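Local coordinates for phenylacetic acid degradation-related protein (Ralstonia eutropha JMP134, PDB 2PIM) that probably hydrolyses the thioester of acyl-CoA substrates, as a member of the hotdog-fold thioesterase superfamily related to the PaaI enzymes, at residues Met71-Thr76 / Asn113-Val118. Residues are numbered along the deposited sequence; the frame is centred on the assembly and turned at random.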
loop_
_atom_site.group_PDB
_atom_site.type_symbol
_atom_site.label_atom_id
_atom_site.label_comp_id
_atom_site.label_asym_id
_atom_site.label_seq_id
_atom_site.Cartn_x
_atom_site.Cartn_y
_atom_site.Cartn_z
HETATM N N MSE A 71 1.641 -4.304 13.204
HETATM C CA MSE A 71 1.662 -5.514 14.055
HETATM C C MSE A 71 2.621 -5.322 15.217
HETATM O O MSE A 71 2.296 -5.602 16.403
HETATM C CB MSE A 71 2.066 -6.782 13.271
HETATM C CG MSE A 71 0.927 -7.538 12.550
HETATM SE SE MSE A 71 -0.650 -7.891 13.687
HETATM C CE MSE A 71 -1.736 -6.206 13.289
ATOM N N LEU A 72 3.810 -4.850 14.890
ATOM C CA LEU A 72 4.802 -4.577 15.943
ATOM C C LEU A 72 4.225 -3.603 17.014
ATOM O O LEU A 72 4.269 -3.886 18.210
ATOM C CB LEU A 72 6.106 -4.072 15.335
ATOM C CG LEU A 72 7.092 -3.564 16.403
ATOM C CD1 LEU A 72 7.343 -4.569 17.518
ATOM C CD2 LEU A 72 8.352 -3.183 15.714
ATOM N N VAL A 73 3.620 -2.504 16.563
ATOM C CA VAL A 73 3.039 -1.537 17.490
ATOM C C VAL A 73 2.001 -2.191 18.348
ATOM O O VAL A 73 2.019 -2.015 19.559
ATOM C CB VAL A 73 2.410 -0.311 16.796
ATOM C CG1 VAL A 73 1.792 0.622 17.822
ATOM C CG2 VAL A 73 3.454 0.417 15.973
ATOM N N THR A 74 1.104 -2.956 17.719
ATOM C CA THR A 74 0.011 -3.672 18.437
ATOM C C THR A 74 0.524 -4.639 19.481
ATOM O O THR A 74 -0.004 -4.715 20.612
ATOM C CB THR A 74 -0.917 -4.385 17.410
ATOM O OG1 THR A 74 -1.441 -3.389 16.536
ATOM C CG2 THR A 74 -2.084 -5.085 18.078
ATOM N N ALA A 75 1.563 -5.376 19.120
ATOM C CA ALA A 75 2.235 -6.259 20.072
ATOM C C ALA A 75 2.604 -5.601 21.403
ATOM O O ALA A 75 2.618 -6.281 22.431
ATOM C CB ALA A 75 3.460 -6.862 19.444
ATOM N N THR A 76 2.910 -4.296 21.383
ATOM C CA THR A 76 3.317 -3.557 22.591
ATOM C C THR A 76 2.137 -3.010 23.420
ATOM O O THR A 76 2.338 -2.567 24.537
ATOM C CB THR A 76 4.336 -2.396 22.295
ATOM O OG1 THR A 76 3.698 -1.302 21.613
ATOM C CG2 THR A 76 5.470 -2.884 21.464
ATOM N N ASN A 113 1.903 8.661 23.109
ATOM C CA ASN A 113 0.843 8.473 22.124
ATOM C C ASN A 113 1.324 8.248 20.702
ATOM O O ASN A 113 0.516 7.922 19.856
ATOM C CB ASN A 113 -0.165 9.620 22.168
ATOM C CG ASN A 113 -0.870 9.723 23.521
ATOM O OD1 ASN A 113 -1.769 8.946 23.882
ATOM N ND2 ASN A 113 -0.450 10.686 24.279
ATOM N N VAL A 114 2.603 8.425 20.414
ATOM C CA VAL A 114 3.102 8.157 19.054
ATOM C C VAL A 114 4.201 7.125 19.048
ATOM O O VAL A 114 5.082 7.164 19.911
ATOM C CB VAL A 114 3.680 9.441 18.386
ATOM C CG1 VAL A 114 3.944 9.202 16.923
ATOM C CG2 VAL A 114 2.720 10.563 18.542
ATOM N N CYS A 115 4.172 6.231 18.061
ATOM C CA CYS A 115 5.260 5.301 17.837
ATOM C C CYS A 115 5.769 5.534 16.431
ATOM O O CYS A 115 4.994 5.691 15.516
ATOM C CB CYS A 115 4.804 3.840 17.975
ATOM S SG CYS A 115 4.414 3.440 19.688
ATOM N N ASN A 116 7.079 5.590 16.301
ATOM C CA ASN A 116 7.751 5.693 15.030
ATOM C C ASN A 116 8.367 4.340 14.760
ATOM O O ASN A 116 9.146 3.831 15.561
ATOM C CB ASN A 116 8.792 6.794 15.104
ATOM C CG ASN A 116 8.187 8.141 15.503
ATOM O OD1 ASN A 116 7.637 8.867 14.660
ATOM N ND2 ASN A 116 8.282 8.476 16.782
ATOM N N VAL A 117 7.962 3.730 13.653
ATOM C CA VAL A 117 8.332 2.358 13.323
ATOM C C VAL A 117 9.030 2.386 11.986
ATOM O O VAL A 117 8.661 3.176 11.147
ATOM C CB VAL A 117 7.086 1.462 13.169
ATOM C CG1 VAL A 117 7.482 -0.023 13.355
ATOM C CG2 VAL A 117 5.998 1.839 14.147
ATOM N N VAL A 118 10.046 1.552 11.787
ATOM C CA VAL A 118 10.611 1.365 10.458
ATOM C C VAL A 118 10.364 -0.094 10.050
ATOM O O VAL A 118 10.368 -0.992 10.887
ATOM C CB VAL A 118 12.121 1.700 10.361
ATOM C CG1 VAL A 118 12.401 3.103 10.940
ATOM C CG2 VAL A 118 12.920 0.712 11.096
#
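V73 near the end of helix 58-75 reaches across to V117 and C115 of strand 114-123, one of its methyls making the close contacts. From CB, which points at the strand, the side chain forks: CG1 lies anti to the backbone N (chi1 178°), which swings CG2 to the N side of the residue and over the strand. V73 CG2 presses on V117 CG2 at 3.4 Å, closer than methyl carbons usually come. The same V73 CG2 rests on C115 CB at 4.2 Å, the nearest atom of that cysteine. C115 SG, anti to its own carbonyl carbon, comes alongside V73 CG1 in a looser approach of 4.3 Å.

V117 is touched by both L72 and V73. While its CG2 takes V73, its other branch, V117 CG1, lies 4.0 Å from L72 CD2; the L72 and V117 side chains lie alongside, pointing opposite ways. The whole interface is apolar, and all four side chains are buried. Beside it along the chain, T76 folds back on V73: V73 O accepts both T76 N and T76 OG1, the hydroxyl coming in at 2.7 Å in the carbonyl plane.

The axes of the short segments 71-75 and 114-118 approach to 9.7 Å, with directions 137° apart, roughly midway between perpendicular and antiparallel. This is consistent with the hotdog arrangement, in which a long helix is wrapped by a curved antiparallel sheet. Strand 114-123 pairs with 99-107 and 126-136, and both neighbours join the contact: L72 also packs on A105 and L107 of the former, V73 and V117 on C135 of the latter.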